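Local coordinates for protein signal transduction histidine kinase, LytS (Clostridium beijerinckii, PDB 5XSJ) that is probably a membrane-bound sensor histidine kinase, transferring a phosphoryl group from ATP to histidine at full length, and is represented here by its N-terminal helical, probably sensory, part, at residues N68-D71 with V72-Y75; Y87-S90 with S91-I95; A125-L128 with M129-L133. All coordinates share one frame; numbering follows the deposited sequence.

Contact 1 (N68-D71 with V72-Y75); sequences NSDD and VNQY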
loop_
_atom_site.group_PDB
_atom_site.type_symbol
_atom_site.label_atom_id
_atom_site.label_comp_id
_atom_site.label_asym_id
_atom_site.label_seq_id
_atom_site.Cartn_x
_atom_site.Cartn_y
_atom_site.Cartn_z
ATOM N N ASN B 68 -24.736 8.536 -23.002
ATOM C CA ASN B 68 -24.319 8.069 -24.325
ATOM C C ASN B 68 -23.441 6.812 -24.309
ATOM O O ASN B 68 -22.632 6.613 -25.215
ATOM C CB ASN B 68 -23.559 9.184 -25.066
ATOM C CG ASN B 68 -24.333 10.503 -25.131
ATOM O OD1 ASN B 68 -25.247 10.758 -24.339
ATOM N ND2 ASN B 68 -23.960 11.351 -26.089
ATOM N N SER B 69 -23.590 5.961 -23.296
ATOM C CA SER B 69 -22.670 4.829 -23.141
ATOM C C SER B 69 -23.071 3.621 -23.990
ATOM O O SER B 69 -24.241 3.462 -24.340
ATOM C CB SER B 69 -22.577 4.407 -21.670
ATOM O OG SER B 69 -23.833 3.977 -21.177
ATOM N N ASP B 70 -22.096 2.770 -24.306
ATOM C CA ASP B 70 -22.363 1.513 -25.010
ATOM C C ASP B 70 -22.402 0.330 -24.039
ATOM O O ASP B 70 -22.534 0.523 -22.835
ATOM C CB ASP B 70 -21.314 1.264 -26.103
ATOM C CG ASP B 70 -19.894 1.187 -25.558
ATOM O OD1 ASP B 70 -19.082 2.080 -25.894
ATOM O OD2 ASP B 70 -19.584 0.236 -24.799
ATOM N N ASP B 71 -22.265 -0.889 -24.558
ATOM C CA ASP B 71 -22.393 -2.103 -23.739
ATOM C C ASP B 71 -21.269 -2.311 -22.722
ATOM O O ASP B 71 -21.501 -2.870 -21.654
ATOM C CB ASP B 71 -22.479 -3.347 -24.633
ATOM C CG ASP B 71 -23.843 -3.512 -25.282
ATOM O OD1 ASP B 71 -24.853 -3.097 -24.666
ATOM O OD2 ASP B 71 -23.902 -4.068 -26.402
ATOM N N VAL B 72 -20.057 -1.880 -23.051
ATOM C CA VAL B 72 -18.910 -2.127 -22.178
ATOM C C VAL B 72 -18.660 -0.979 -21.200
ATOM O O VAL B 72 -18.528 -1.212 -19.993
ATOM C CB VAL B 72 -17.629 -2.382 -23.007
ATOM C CG1 VAL B 72 -16.382 -2.347 -22.124
ATOM C CG2 VAL B 72 -17.731 -3.718 -23.742
ATOM N N ASN B 73 -18.598 0.251 -21.717
ATOM C CA ASN B 73 -18.308 1.418 -20.893
ATOM C C ASN B 73 -19.373 1.649 -19.836
ATOM O O ASN B 73 -19.111 2.244 -18.804
ATOM C CB ASN B 73 -18.166 2.667 -21.756
ATOM C CG ASN B 73 -16.973 2.605 -22.678
ATOM O OD1 ASN B 73 -16.005 1.878 -22.426
ATOM N ND2 ASN B 73 -17.028 3.380 -23.757
ATOM N N GLN B 74 -20.584 1.201 -20.144
ATOM C CA GLN B 74 -21.721 1.187 -19.236
ATOM C C GLN B 74 -21.349 0.664 -17.844
ATOM O O GLN B 74 -21.696 1.274 -16.823
ATOM C CB GLN B 74 -22.806 0.307 -19.854
ATOM C CG GLN B 74 -24.226 0.502 -19.402
ATOM C CD GLN B 74 -25.148 -0.585 -19.971
ATOM O OE1 GLN B 74 -24.681 -1.593 -20.516
ATOM N NE2 GLN B 74 -26.454 -0.380 -19.845
ATOM N N TYR B 75 -20.650 -0.473 -17.820
ATOM C CA TYR B 75 -20.222 -1.137 -16.584
ATOM C C TYR B 75 -19.160 -0.348 -15.837
ATOM O O TYR B 75 -19.206 -0.259 -14.617
ATOM C CB TYR B 75 -19.692 -2.557 -16.879
ATOM C CG TYR B 75 -20.807 -3.492 -17.272
ATOM C CD1 TYR B 75 -21.611 -4.072 -16.303
ATOM C CD2 TYR B 75 -21.088 -3.755 -18.607
ATOM C CE1 TYR B 75 -22.657 -4.900 -16.647
ATOM C CE2 TYR B 75 -22.140 -4.588 -18.962
ATOM C CZ TYR B 75 -22.918 -5.156 -17.976
ATOM O OH TYR B 75 -23.963 -5.986 -18.300
#
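Asp70 and Gln74 meet where the linker after helix 45-67 turns into helix 73-99: the chain bends at Asp70 and Asp71, and Gln74 N makes a weak hydrogen bond of 3.4 Å back to Asp70 O. The stronger tie is the Asp70 carboxylate, which caps the new helix. Its OD2 accepts from Val72 N at 2.8 Å, met nearly along the C-O axis, and from Asn73 N at 3.2 Å, which comes from above the carboxylate plane, 43° out of it. With chi1 at 59°, CG sits between the backbone N and the carbonyl carbon, which turns OD2 toward the two amides. The other oxygen, OD1, lies 3.2 Å from Asn73 ND2, but the angle is poor and the carboxylate and amide planes are turned 46° apart, a contact without a hydrogen bond. The Asn73 amide looks to the bundle instead, its OD1 bonded to Asn131 ND2 of helix 104-133. Gln74 CB packs 3.0 Å from Asp70 O, and its CG passes 3.9 Å from Ser69 OG, a hydroxyl bonded to Lys66 O. Asp71 O lies at the Tyr75 ring edge, near its plane, 3.2 Å from CD2, while Tyr75 OH bonds to the backbone of another protein chain. One carboxylate oxygen thus satisfies two amides at the helix start, where the helix dipole probably stabilises its charge; Gln74 OE1, 3.6 Å from Asp71 O, is by contrast buried without a polar partner.

Contact 2 (Y87-S90 with S91-I95); sequences YIES and SKNTI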
loop_
_atom_site.group_PDB
_atom_site.type_symbol
_atom_site.label_atom_id
_atom_site.label_comp_id
_atom_site.label_asym_id
_atom_site.label_seq_id
_atom_site.Cartn_x
_atom_site.Cartn_y
_atom_site.Cartn_z
ATOM N N TYR B 87 -16.818 8.399 -2.438
ATOM C CA TYR B 87 -15.896 9.475 -2.126
ATOM C C TYR B 87 -16.628 10.668 -1.540
ATOM O O TYR B 87 -16.183 11.272 -0.575
ATOM C CB TYR B 87 -15.154 9.896 -3.387
ATOM C CG TYR B 87 -14.483 11.232 -3.252
ATOM C CD1 TYR B 87 -13.317 11.361 -2.510
ATOM C CD2 TYR B 87 -14.998 12.370 -3.881
ATOM C CE1 TYR B 87 -12.669 12.590 -2.381
ATOM C CE2 TYR B 87 -14.355 13.612 -3.753
ATOM C CZ TYR B 87 -13.185 13.715 -3.008
ATOM O OH TYR B 87 -12.532 14.938 -2.872
ATOM N N ILE B 88 -17.758 11.015 -2.152
ATOM C CA ILE B 88 -18.565 12.129 -1.667
ATOM C C ILE B 88 -19.000 11.871 -0.228
ATOM O O ILE B 88 -18.914 12.753 0.629
ATOM C CB ILE B 88 -19.779 12.361 -2.592
ATOM C CG1 ILE B 88 -19.272 12.898 -3.938
ATOM C CG2 ILE B 88 -20.764 13.337 -1.963
ATOM C CD1 ILE B 88 -20.280 12.863 -5.061
ATOM N N GLU B 89 -19.394 10.636 0.053
ATOM C CA GLU B 89 -19.874 10.285 1.381
ATOM C C GLU B 89 -18.740 10.294 2.405
ATOM O O GLU B 89 -18.911 10.799 3.511
ATOM C CB GLU B 89 -20.557 8.918 1.342
ATOM C CG GLU B 89 -21.232 8.510 2.624
ATOM C CD GLU B 89 -21.606 7.033 2.629
ATOM O OE1 GLU B 89 -22.173 6.567 3.639
ATOM O OE2 GLU B 89 -21.311 6.328 1.629
ATOM N N SER B 90 -17.584 9.738 2.040
ATOM C CA SER B 90 -16.432 9.702 2.942
ATOM C C SER B 90 -15.866 11.084 3.212
ATOM O O SER B 90 -15.474 11.396 4.340
ATOM C CB SER B 90 -15.322 8.812 2.373
ATOM O OG SER B 90 -15.752 7.468 2.282
ATOM N N SER B 91 -15.793 11.905 2.167
ATOM C CA SER B 91 -15.260 13.250 2.321
ATOM C C SER B 91 -16.229 14.151 3.092
ATOM O O SER B 91 -15.811 15.006 3.864
ATOM C CB SER B 91 -14.934 13.854 0.950
ATOM O OG SER B 91 -16.018 13.698 0.051
ATOM N N LYS B 92 -17.527 13.959 2.900
ATOM C CA LYS B 92 -18.492 14.763 3.651
ATOM C C LYS B 92 -18.488 14.375 5.125
ATOM O O LYS B 92 -18.566 15.242 6.006
ATOM C CB LYS B 92 -19.904 14.632 3.060
ATOM C CG LYS B 92 -20.115 15.515 1.831
ATOM C CD LYS B 92 -21.569 15.532 1.336
ATOM C CE LYS B 92 -21.703 16.409 0.076
ATOM N NZ LYS B 92 -23.043 16.340 -0.583
ATOM N N ASN B 93 -18.393 13.077 5.403
ATOM C CA ASN B 93 -18.303 12.632 6.786
ATOM C C ASN B 93 -17.050 13.178 7.463
ATOM O O ASN B 93 -17.097 13.581 8.624
ATOM C CB ASN B 93 -18.332 11.105 6.879
ATOM C CG ASN B 93 -19.686 10.531 6.525
ATOM O OD1 ASN B 93 -20.685 11.242 6.509
ATOM N ND2 ASN B 93 -19.725 9.251 6.216
ATOM N N THR B 94 -15.937 13.206 6.737
ATOM C CA THR B 94 -14.705 13.781 7.276
ATOM C C THR B 94 -14.906 15.266 7.580
ATOM O O THR B 94 -14.563 15.726 8.656
ATOM C CB THR B 94 -13.500 13.626 6.312
ATOM O OG1 THR B 94 -13.316 12.248 5.969
ATOM C CG2 THR B 94 -12.229 14.155 6.951
ATOM N N ILE B 95 -15.461 16.008 6.627
ATOM C CA ILE B 95 -15.659 17.446 6.785
ATOM C C ILE B 95 -16.564 17.716 7.984
ATOM O O ILE B 95 -16.321 18.611 8.794
ATOM C CB ILE B 95 -16.271 18.064 5.507
ATOM C CG1 ILE B 95 -15.251 18.062 4.372
ATOM C CG2 ILE B 95 -16.767 19.478 5.761
ATOM C CD1 ILE B 95 -15.832 18.556 3.077
#
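Ser91 and Thr94 fold their hydroxyls back onto Tyr87 O and Ser90 O, one turn earlier. Ser91 OG donates to Tyr87 O over 2.5 Å, and Ser91 N reaches the same oxygen at 2.8 Å from the opposite face of the carbonyl plane. Thr94 repeats the pattern on Ser90 O, with OG1 at 2.8 Å and N at 3.0 Å, again from opposite faces. The Ser91 hydroxyl, brought between the backbone N and the carbonyl carbon by a chi1 of 49°, also stands 4.0 Å above the centre of the Tyr87 ring, and it bonds to Tyr51 OH of helix 45-67. The amide bonds belong to the backbone i to i+4 pattern of helix 73-99, which Lys92 N to Ile88 O and Asn93 N to Glu89 O continue; the hydroxyl bonds are added to it. Within the four-helix bundle Tyr87, Ser91 and Thr94 meet the other helices, and Tyr87 OH bonds to Ser32 of helix 15-42. Van der Waals contacts lie on another flank. Ile88 and the extended aliphatic chain of Lys92 run side by side, Ile88 CG2 touching Lys92 CE at 3.8 Å. Glu89 and Asn93 are similarly aligned, their carboxylate and amide planes 73° apart.

Contact 3 (A125-L128 with M129-L133); sequences ASTL and MQNFL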
loop_
_atom_site.group_PDB
_atom_site.type_symbol
_atom_site.label_atom_id
_atom_site.label_comp_id
_atom_site.label_asym_id
_atom_site.label_seq_id
_atom_site.Cartn_x
_atom_site.Cartn_y
_atom_site.Cartn_z
ATOM N N ALA B 125 -11.143 6.190 -14.601
ATOM C CA ALA B 125 -11.073 7.254 -15.591
ATOM C C ALA B 125 -10.020 6.961 -16.647
ATOM O O ALA B 125 -10.255 7.150 -17.828
ATOM C CB ALA B 125 -10.783 8.583 -14.917
ATOM N N SER B 126 -8.854 6.488 -16.222
ATOM C CA SER B 126 -7.802 6.209 -17.189
ATOM C C SER B 126 -8.181 4.975 -18.016
ATOM O O SER B 126 -7.864 4.898 -19.196
ATOM C CB SER B 126 -6.458 6.022 -16.491
ATOM O OG SER B 126 -6.293 4.669 -16.135
ATOM N N THR B 127 -8.896 4.028 -17.414
ATOM C CA THR B 127 -9.435 2.896 -18.171
ATOM C C THR B 127 -10.434 3.363 -19.228
ATOM O O THR B 127 -10.388 2.932 -20.384
ATOM C CB THR B 127 -10.132 1.875 -17.257
ATOM O OG1 THR B 127 -9.175 1.276 -16.377
ATOM C CG2 THR B 127 -10.802 0.791 -18.075
ATOM N N LEU B 128 -11.349 4.243 -18.828
ATOM C CA LEU B 128 -12.302 4.804 -19.774
ATOM C C LEU B 128 -11.590 5.498 -20.924
ATOM O O LEU B 128 -11.940 5.308 -22.084
ATOM C CB LEU B 128 -13.233 5.785 -19.079
ATOM C CG LEU B 128 -14.499 5.161 -18.507
ATOM C CD1 LEU B 128 -15.284 6.218 -17.733
ATOM C CD2 LEU B 128 -15.352 4.550 -19.612
ATOM N N MET B 129 -10.579 6.294 -20.596
ATOM C CA MET B 129 -9.880 7.085 -21.603
ATOM C C MET B 129 -9.213 6.183 -22.625
ATOM O O MET B 129 -9.176 6.495 -23.812
ATOM C CB MET B 129 -8.844 7.999 -20.955
ATOM C CG MET B 129 -8.686 9.359 -21.625
ATOM S SD MET B 129 -7.580 10.422 -20.665
ATOM C CE MET B 129 -8.283 10.254 -19.024
ATOM N N GLN B 130 -8.688 5.058 -22.156
ATOM C CA GLN B 130 -8.081 4.080 -23.042
ATOM C C GLN B 130 -9.111 3.436 -23.960
ATOM O O GLN B 130 -8.843 3.227 -25.142
ATOM C CB GLN B 130 -7.357 2.996 -22.249
ATOM C CG GLN B 130 -6.158 3.482 -21.451
ATOM C CD GLN B 130 -5.416 2.318 -20.802
ATOM O OE1 GLN B 130 -4.928 1.408 -21.492
ATOM N NE2 GLN B 130 -5.344 2.329 -19.473
ATOM N N ASN B 131 -10.277 3.116 -23.411
ATOM C CA ASN B 131 -11.356 2.529 -24.198
ATOM C C ASN B 131 -11.872 3.459 -25.287
ATOM O O ASN B 131 -12.101 3.033 -26.416
ATOM C CB ASN B 131 -12.504 2.123 -23.286
ATOM C CG ASN B 131 -12.153 0.940 -22.425
ATOM O OD1 ASN B 131 -11.014 0.473 -22.430
ATOM N ND2 ASN B 131 -13.130 0.444 -21.677
ATOM N N PHE B 132 -12.067 4.728 -24.942
ATOM C CA PHE B 132 -12.440 5.729 -25.931
ATOM C C PHE B 132 -11.349 5.887 -26.988
ATOM O O PHE B 132 -11.632 6.132 -28.157
ATOM C CB PHE B 132 -12.712 7.072 -25.259
ATOM C CG PHE B 132 -13.994 7.110 -24.488
ATOM C CD1 PHE B 132 -15.155 6.573 -25.023
ATOM C CD2 PHE B 132 -14.036 7.670 -23.227
ATOM C CE1 PHE B 132 -16.344 6.609 -24.312
ATOM C CE2 PHE B 132 -15.216 7.711 -22.512
ATOM C CZ PHE B 132 -16.372 7.178 -23.053
ATOM N N LEU B 133 -10.098 5.743 -26.566
ATOM C CA LEU B 133 -8.969 5.880 -27.472
ATOM C C LEU B 133 -8.969 4.778 -28.526
ATOM O O LEU B 133 -8.402 4.947 -29.596
ATOM C CB LEU B 133 -7.656 5.866 -26.685
ATOM C CG LEU B 133 -6.373 6.316 -27.381
ATOM C CD1 LEU B 133 -6.540 7.692 -27.994
ATOM C CD2 LEU B 133 -5.240 6.335 -26.382
#
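The last two turns of helix 104-133, the C-terminal helix of the bundle, bring Leu128 and Phe132 together on one buried flank. Leu128 CD2 comes within 4.3 Å of Phe132 CE2, the apolar side-chain contact of the pair. The phenylalanine CG lies anti to its carbonyl carbon (chi1 -73°), which carries the ring back along the helix until CD2 is 3.4 Å from Leu128 O. That oxygen takes the bond of Phe132 N at 2.9 Å, nearly straight at 171°. Three further backbone bonds of the same i to i+4 kind precede it, from Met129 N to Ala125 O, Gln130 N to Ser126 O and Asn131 N to Thr127 O. The polar side chains lean back in the same way: the methylene CG of Gln130 rests 3.2 Å from Ser126 O, and the Asn131 amide lies beside the Thr127 carbonyl, its CG 3.4 Å from Thr127 O and its ND2 held by helix 73-99. Met129 bends at chi3 (-50°), turning its methyl back toward the preceding turn, where CE is 3.9 Å from Ala125 O. The Thr127 hydroxyl, too, turns to its own helix and bonds to Ala123 O. Among the neighbouring helices, Leu128 packs on Leu77 and Phe132 on Asn73 of helix 73-99, Phe132 and Met129 reach Thr22 of helix 15-42, and Met129 meets Leu133 of the second subunit.

In the fold
Contacts 1, 2 and 3 follow in this order along the chain and occupy the last two helices of a four-helix bundle and the loop leading into the first of them. Contacts 1 and 2 share helix 73-99, the first at its start and the second farther along, with centres about 28 Å apart, on opposite sides of the chain's centre. Helix 104-133 returns antiparallel, so contact 3, at its end, packs against contact 1, with about 12 Å between centres and Asn73 touching Asn131, Phe132 and Leu128. Contacts 2 and 3 do not touch, their centres about 26 Å apart. At this bundle end contact 3 meets the second subunit, whereas contact 1 meets the chain of another protein.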